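PDB 7B04: nitrite oxidoreductase subunit B from Kuenenia stuttgartiensis, which carries three [4Fe-4S] clusters and one [3Fe-4S] cluster of the nitrite oxidoreductase complex and probably relays electrons between its catalytic subunit and the heme b subunit. Local coordinates for residues 114-119 with 127-132; 217-222 with 295-300. One frame throughout, in Å; residues are numbered along the deposited sequence.

Interaction 1 of 2, residues 114-119 with 127-132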
loop_
_atom_site.group_PDB
_atom_site.type_symbol
_atom_site.label_atom_id
_atom_site.label_comp_id
_atom_site.label_asym_id
_atom_site.label_seq_id
_atom_site.Cartn_x
_atom_site.Cartn_y
_atom_site.Cartn_z
ATOM N N ASP A 114 20.135 -8.916 -33.104
ATOM C CA ASP A 114 19.001 -8.491 -33.911
ATOM C C ASP A 114 17.888 -7.926 -33.039
ATOM O O ASP A 114 17.551 -8.487 -31.993
ATOM C CB ASP A 114 18.462 -9.659 -34.738
ATOM C CG ASP A 114 19.487 -10.216 -35.702
ATOM O OD1 ASP A 114 20.447 -9.491 -36.039
ATOM O OD2 ASP A 114 19.331 -11.381 -36.121
ATOM N N THR A 115 17.332 -6.799 -33.475
ATOM C CA THR A 115 16.180 -6.202 -32.825
ATOM C C THR A 115 14.914 -6.966 -33.208
ATOM O O THR A 115 14.920 -7.832 -34.088
ATOM C CB THR A 115 16.045 -4.730 -33.209
ATOM O OG1 THR A 115 15.581 -4.626 -34.561
ATOM C CG2 THR A 115 17.386 -4.028 -33.090
ATOM N N ILE A 116 13.815 -6.646 -32.519
ATOM C CA ILE A 116 12.538 -7.285 -32.825
ATOM C C ILE A 116 12.142 -7.042 -34.276
ATOM O O ILE A 116 11.464 -7.873 -34.892
ATOM C CB ILE A 116 11.445 -6.800 -31.851
ATOM C CG1 ILE A 116 11.234 -5.290 -31.980
ATOM C CG2 ILE A 116 11.806 -7.169 -30.421
ATOM C CD1 ILE A 116 9.932 -4.804 -31.383
ATOM N N PHE A 117 12.556 -5.907 -34.844
ATOM C CA PHE A 117 12.297 -5.646 -36.255
ATOM C C PHE A 117 13.183 -6.511 -37.144
ATOM O O PHE A 117 12.711 -7.080 -38.136
ATOM C CB PHE A 117 12.505 -4.163 -36.559
ATOM C CG PHE A 117 11.825 -3.244 -35.584
ATOM C CD1 PHE A 117 10.465 -2.998 -35.677
ATOM C CD2 PHE A 117 12.545 -2.631 -34.573
ATOM C CE1 PHE A 117 9.836 -2.154 -34.780
ATOM C CE2 PHE A 117 11.923 -1.786 -33.673
ATOM C CZ PHE A 117 10.567 -1.548 -33.776
ATOM N N GLU A 118 14.470 -6.618 -36.804
ATOM C CA GLU A 118 15.405 -7.363 -37.639
ATOM C C GLU A 118 15.223 -8.870 -37.511
ATOM O O GLU A 118 15.489 -9.601 -38.473
ATOM C CB GLU A 118 16.841 -6.969 -37.289
ATOM C CG GLU A 118 17.115 -5.479 -37.442
ATOM C CD GLU A 118 18.423 -5.053 -36.807
ATOM O OE1 GLU A 118 19.056 -5.886 -36.123
ATOM O OE2 GLU A 118 18.818 -3.882 -36.991
ATOM N N VAL A 119 14.784 -9.358 -36.348
ATOM C CA VAL A 119 14.430 -10.772 -36.232
ATOM C C VAL A 119 13.275 -11.096 -37.169
ATOM O O VAL A 119 13.274 -12.127 -37.851
ATOM C CB VAL A 119 14.094 -11.131 -34.772
ATOM C CG1 VAL A 119 13.418 -12.492 -34.699
ATOM C CG2 VAL A 119 15.348 -11.124 -33.919
ATOM N N GLN A 127 5.723 -9.891 -41.017
ATOM C CA GLN A 127 5.248 -8.897 -40.031
ATOM C C GLN A 127 6.393 -7.923 -39.772
ATOM O O GLN A 127 7.519 -8.237 -40.072
ATOM C CB GLN A 127 4.752 -9.539 -38.743
ATOM C CG GLN A 127 3.872 -10.740 -38.960
ATOM C CD GLN A 127 2.449 -10.329 -39.156
ATOM O OE1 GLN A 127 2.068 -9.235 -38.828
ATOM N NE2 GLN A 127 1.650 -11.215 -39.689
ATOM N N TRP A 128 6.082 -6.762 -39.237
ATOM C CA TRP A 128 7.092 -5.737 -39.008
ATOM C C TRP A 128 7.961 -6.051 -37.795
ATOM O O TRP A 128 9.114 -5.611 -37.732
ATOM C CB TRP A 128 6.422 -4.373 -38.864
ATOM C CG TRP A 128 5.930 -3.837 -40.177
ATOM C CD1 TRP A 128 4.636 -3.587 -40.530
ATOM C CD2 TRP A 128 6.731 -3.500 -41.319
ATOM N NE1 TRP A 128 4.581 -3.107 -41.817
ATOM C CE2 TRP A 128 5.853 -3.044 -42.323
ATOM C CE3 TRP A 128 8.102 -3.540 -41.587
ATOM C CZ2 TRP A 128 6.304 -2.627 -43.574
ATOM C CZ3 TRP A 128 8.549 -3.120 -42.827
ATOM C CH2 TRP A 128 7.652 -2.673 -43.806
ATOM N N ALA A 129 7.438 -6.804 -36.829
ATOM C CA ALA A 129 8.210 -7.135 -35.640
ATOM C C ALA A 129 7.689 -8.430 -35.035
ATOM O O ALA A 129 6.530 -8.802 -35.234
ATOM C CB ALA A 129 8.155 -6.006 -34.605
ATOM N N VAL A 130 8.563 -9.114 -34.301
ATOM C CA VAL A 130 8.163 -10.299 -33.552
ATOM C C VAL A 130 7.387 -9.864 -32.319
ATOM O O VAL A 130 7.590 -8.769 -31.782
ATOM C CB VAL A 130 9.389 -11.150 -33.170
ATOM C CG1 VAL A 130 9.812 -12.029 -34.332
ATOM C CG2 VAL A 130 10.533 -10.258 -32.721
ATOM N N GLY A 131 6.485 -10.724 -31.864
ATOM C CA GLY A 131 5.712 -10.407 -30.685
ATOM C C GLY A 131 4.637 -11.444 -30.439
ATOM O O GLY A 131 4.609 -12.508 -31.063
ATOM N N TYR A 132 3.752 -11.103 -29.507
ATOM C CA TYR A 132 2.632 -11.954 -29.139
ATOM C C TYR A 132 1.562 -11.079 -28.508
ATOM O O TYR A 132 1.842 -9.987 -28.008
ATOM C CB TYR A 132 3.060 -13.069 -28.176
ATOM C CG TYR A 132 3.367 -12.588 -26.772
ATOM C CD1 TYR A 132 4.618 -12.082 -26.449
ATOM C CD2 TYR A 132 2.406 -12.647 -25.769
ATOM C CE1 TYR A 132 4.904 -11.643 -25.169
ATOM C CE2 TYR A 132 2.681 -12.207 -24.488
ATOM C CZ TYR A 132 3.931 -11.707 -24.194
ATOM O OH TYR A 132 4.210 -11.270 -22.918
#
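Val130 N donates to Ile116 O across 3.2 Å, the one hydrogen bond between residues 114-119 and 127-132; the N-H points nearly straight at the oxygen (160°) but meets it from above the carbonyl plane. Two CA-H...O contacts continue from this bond toward Trp128: Ala129 CA lies 3.4 Å from the same Ile116 O, and Phe117 CA lies 3.5 Å from Trp128 O, which also sits at the edge of the Phe117 ring. Val130 points at the helix and divides its branches, CG2 going to Ile116 CB at 3.7 Å and CG1 to Val119 CG1, also 3.7 Å away. Ala129 CB touches both Ile116 CD1 and Phe117 CD1. With chi1 at 62°, Ile116 CG1 sits between the backbone N and the carbonyl carbon, and it rests over the centre of the Phe117 ring. At the helix start Thr115 and Glu118 form a capping box: Glu118 N donates to Thr115 OG1 (3.2 Å), and Thr115 N to Glu118 OE1. Tyr15 meets Phe117 edge-to-face, as Phe88 of subunit C does Trp128. The first turn of helix 116-123 is thus joined to the loop after it mainly through main-chain atoms and hydrocarbon.

Interaction 2 of 2, residues 217-222 with 295-300. With SF4 (iron/sulfur cluster), chain Z.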
loop_
_atom_site.group_PDB
_atom_site.type_symbol
_atom_site.label_atom_id
_atom_site.label_comp_id
_atom_site.label_asym_id
_atom_site.label_seq_id
_atom_site.Cartn_x
_atom_site.Cartn_y
_atom_site.Cartn_z
ATOM N N GLN A 217 2.903 -6.435 -31.202
ATOM C CA GLN A 217 4.312 -6.240 -31.519
ATOM C C GLN A 217 5.028 -5.263 -30.596
ATOM O O GLN A 217 6.247 -5.108 -30.721
ATOM C CB GLN A 217 4.457 -5.768 -32.972
ATOM C CG GLN A 217 4.281 -6.888 -33.981
ATOM C CD GLN A 217 3.794 -6.397 -35.329
ATOM O OE1 GLN A 217 2.828 -6.920 -35.883
ATOM N NE2 GLN A 217 4.462 -5.381 -35.863
ATOM N N CYS A 218 4.324 -4.599 -29.689
ATOM C CA CYS A 218 5.006 -3.785 -28.686
ATOM C C CYS A 218 5.706 -4.686 -27.677
ATOM O O CYS A 218 5.033 -5.444 -26.966
ATOM C CB CYS A 218 4.036 -2.859 -27.965
ATOM S SG CYS A 218 4.802 -1.954 -26.593
ATOM N N PRO A 219 7.037 -4.649 -27.581
ATOM C CA PRO A 219 7.728 -5.563 -26.660
ATOM C C PRO A 219 7.482 -5.250 -25.196
ATOM O O PRO A 219 7.697 -6.126 -24.349
ATOM C CB PRO A 219 9.204 -5.381 -27.031
ATOM C CG PRO A 219 9.278 -3.989 -27.568
ATOM C CD PRO A 219 7.972 -3.747 -28.277
ATOM N N TYR A 220 7.038 -4.037 -24.869
ATOM C CA TYR A 220 6.786 -3.638 -23.492
ATOM C C TYR A 220 5.331 -3.804 -23.074
ATOM O O TYR A 220 5.016 -3.600 -21.896
ATOM C CB TYR A 220 7.236 -2.186 -23.281
ATOM C CG TYR A 220 8.692 -1.981 -23.628
ATOM C CD1 TYR A 220 9.692 -2.352 -22.739
ATOM C CD2 TYR A 220 9.068 -1.445 -24.852
ATOM C CE1 TYR A 220 11.026 -2.179 -23.054
ATOM C CE2 TYR A 220 10.400 -1.270 -25.176
ATOM C CZ TYR A 220 11.374 -1.638 -24.272
ATOM O OH TYR A 220 12.701 -1.470 -24.586
ATOM N N LYS A 221 4.444 -4.152 -24.009
ATOM C CA LYS A 221 3.060 -4.530 -23.708
ATOM C C LYS A 221 2.285 -3.393 -23.044
ATOM O O LYS A 221 1.459 -3.615 -22.157
ATOM C CB LYS A 221 3.017 -5.793 -22.846
ATOM C CG LYS A 221 3.776 -6.958 -23.445
ATOM C CD LYS A 221 3.210 -7.314 -24.808
ATOM C CE LYS A 221 4.099 -8.298 -25.540
ATOM N NZ LYS A 221 3.550 -8.636 -26.881
ATOM N N LYS A 222 2.560 -2.166 -23.469
ATOM C CA LYS A 222 1.815 -1.005 -22.998
ATOM C C LYS A 222 0.484 -0.789 -23.724
ATOM O O LYS A 222 -0.506 -0.442 -23.067
ATOM C CB LYS A 222 2.688 0.246 -23.094
ATOM C CG LYS A 222 3.842 0.255 -22.095
ATOM C CD LYS A 222 3.342 0.415 -20.661
ATOM C CE LYS A 222 3.442 -0.888 -19.874
ATOM N NZ LYS A 222 3.005 -0.725 -18.460
ATOM N N PRO A 295 17.324 -2.196 -24.117
ATOM C CA PRO A 295 17.629 -1.657 -25.447
ATOM C C PRO A 295 17.785 -2.736 -26.492
ATOM O O PRO A 295 17.821 -2.415 -27.686
ATOM C CB PRO A 295 18.939 -0.892 -25.229
ATOM C CG PRO A 295 19.578 -1.582 -24.070
ATOM C CD PRO A 295 18.451 -2.041 -23.180
ATOM N N GLN A 296 17.880 -4.004 -26.082
ATOM C CA GLN A 296 17.928 -5.123 -27.023
ATOM C C GLN A 296 16.771 -5.092 -28.004
ATOM O O GLN A 296 16.947 -5.429 -29.183
ATOM C CB GLN A 296 17.882 -6.440 -26.256
ATOM C CG GLN A 296 19.007 -6.683 -25.276
ATOM C CD GLN A 296 18.621 -6.334 -23.852
ATOM O OE1 GLN A 296 17.482 -6.530 -23.451
ATOM N NE2 GLN A 296 19.574 -5.804 -23.083
ATOM N N PHE A 297 15.594 -4.673 -27.536
ATOM C CA PHE A 297 14.402 -4.668 -28.376
ATOM C C PHE A 297 14.542 -3.748 -29.585
ATOM O O PHE A 297 13.981 -4.038 -30.651
ATOM C CB PHE A 297 13.191 -4.295 -27.528
ATOM C CG PHE A 297 12.889 -5.296 -26.438
ATOM C CD1 PHE A 297 13.317 -6.610 -26.547
ATOM C CD2 PHE A 297 12.188 -4.922 -25.305
ATOM C CE1 PHE A 297 13.046 -7.530 -25.554
ATOM C CE2 PHE A 297 11.909 -5.837 -24.306
ATOM C CZ PHE A 297 12.342 -7.146 -24.433
ATOM N N GLY A 298 15.273 -2.646 -29.448
ATOM C CA GLY A 298 15.516 -1.771 -30.573
ATOM C C GLY A 298 14.514 -0.655 -30.760
ATOM O O GLY A 298 14.394 -0.131 -31.871
ATOM N N THR A 299 13.753 -0.298 -29.734
ATOM C CA THR A 299 12.785 0.778 -29.889
ATOM C C THR A 299 13.329 2.140 -29.473
ATOM O O THR A 299 12.700 3.155 -29.787
ATOM C CB THR A 299 11.516 0.471 -29.091
ATOM O OG1 THR A 299 11.772 0.646 -27.693
ATOM C CG2 THR A 299 11.053 -0.953 -29.348
ATOM N N GLU A 300 14.498 2.186 -28.828
ATOM C CA GLU A 300 15.024 3.380 -28.172
ATOM C C GLU A 300 14.038 3.898 -27.129
ATOM O O GLU A 300 13.388 4.931 -27.347
ATOM C CB GLU A 300 15.357 4.482 -29.183
ATOM C CG GLU A 300 16.492 5.395 -28.730
ATOM C CD GLU A 300 17.048 6.263 -29.841
ATOM O OE1 GLU A 300 17.838 5.747 -30.657
ATOM O OE2 GLU A 300 16.714 7.466 -29.882
HETATM FE FE1 SF4 Z . 5.487 0.210 -26.611
HETATM FE FE2 SF4 Z . 7.399 2.049 -27.282
HETATM FE FE3 SF4 Z . 5.220 2.816 -25.813
HETATM FE FE4 SF4 Z . 4.926 2.153 -28.454
HETATM S S1 SF4 Z . 6.113 3.907 -27.603
HETATM S S2 SF4 Z . 3.604 1.489 -26.723
HETATM S S3 SF4 Z . 6.467 0.480 -28.652
HETATM S S4 SF4 Z . 6.851 1.351 -25.182
#
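A type I beta turn from Cys218 to Lys221, closed by Lys221 N to Cys218 O at 3.3 Å, brings Pro219 and Tyr220 up to the short 3-10 segment 295-297 and to Thr299 beyond it, with no hydrogen bond between the two segments. Phe297 is gripped on two sides. Pro219 CB lies over one face of its ring in a CH-pi contact, 3.9 Å from the ring centroid and displaced toward the rim. The Phe297 edge in turn points at the face of Tyr220 in a T-shaped pair, planes at 68°, with Phe297 CD2 3.5 Å from Tyr220 CZ. This turn follows helix 213-217 in a ferredoxin-type 4Fe-4S domain, and its first residue is a cluster ligand: Cys218 SG, anti to the backbone N (chi1 174°), binds an iron, FE1, at 2.3 Å. Tyr220 lies between the cluster and Phe297. Its CD2 is 3.6 Å from the cluster sulfur S4, while the neighbouring CE2 has Thr299 OG1 at the ring edge, 3.4 Å away. The phenol OH is within hydrogen-bonding reach of both the Leu293 and Tyr294 carbonyl oxygens, which must share its single proton. Thr299 CG2 packs on Pro219 CG at 3.9 Å, and the Thr299 side chain also touches Cys178, another ligand of this cluster. Thr79 and Leu80 of helix 75-81 pack against Phe297.

Interactions 1 and 2 lie side by side, their centres 9 Å apart, and they touch directly. Ile116 N and Phe297 O, 3.2 Å apart, form a probable hydrogen bond, which joins the start of helix 116-123 to the 3-10 segment; the Ile116 side chain also packs on Pro219. A second link runs from Lys221 NZ to Tyr132 O, and Ala129 meets Gln217. Interaction 2 holds part of the pocket of [4Fe-4S] cluster #3, whereas interaction 1 lies one shell further out, the Phe117 side chain about 7 Å from the same cluster; in another direction the Trp128 side chain is about 9 Å from the heme.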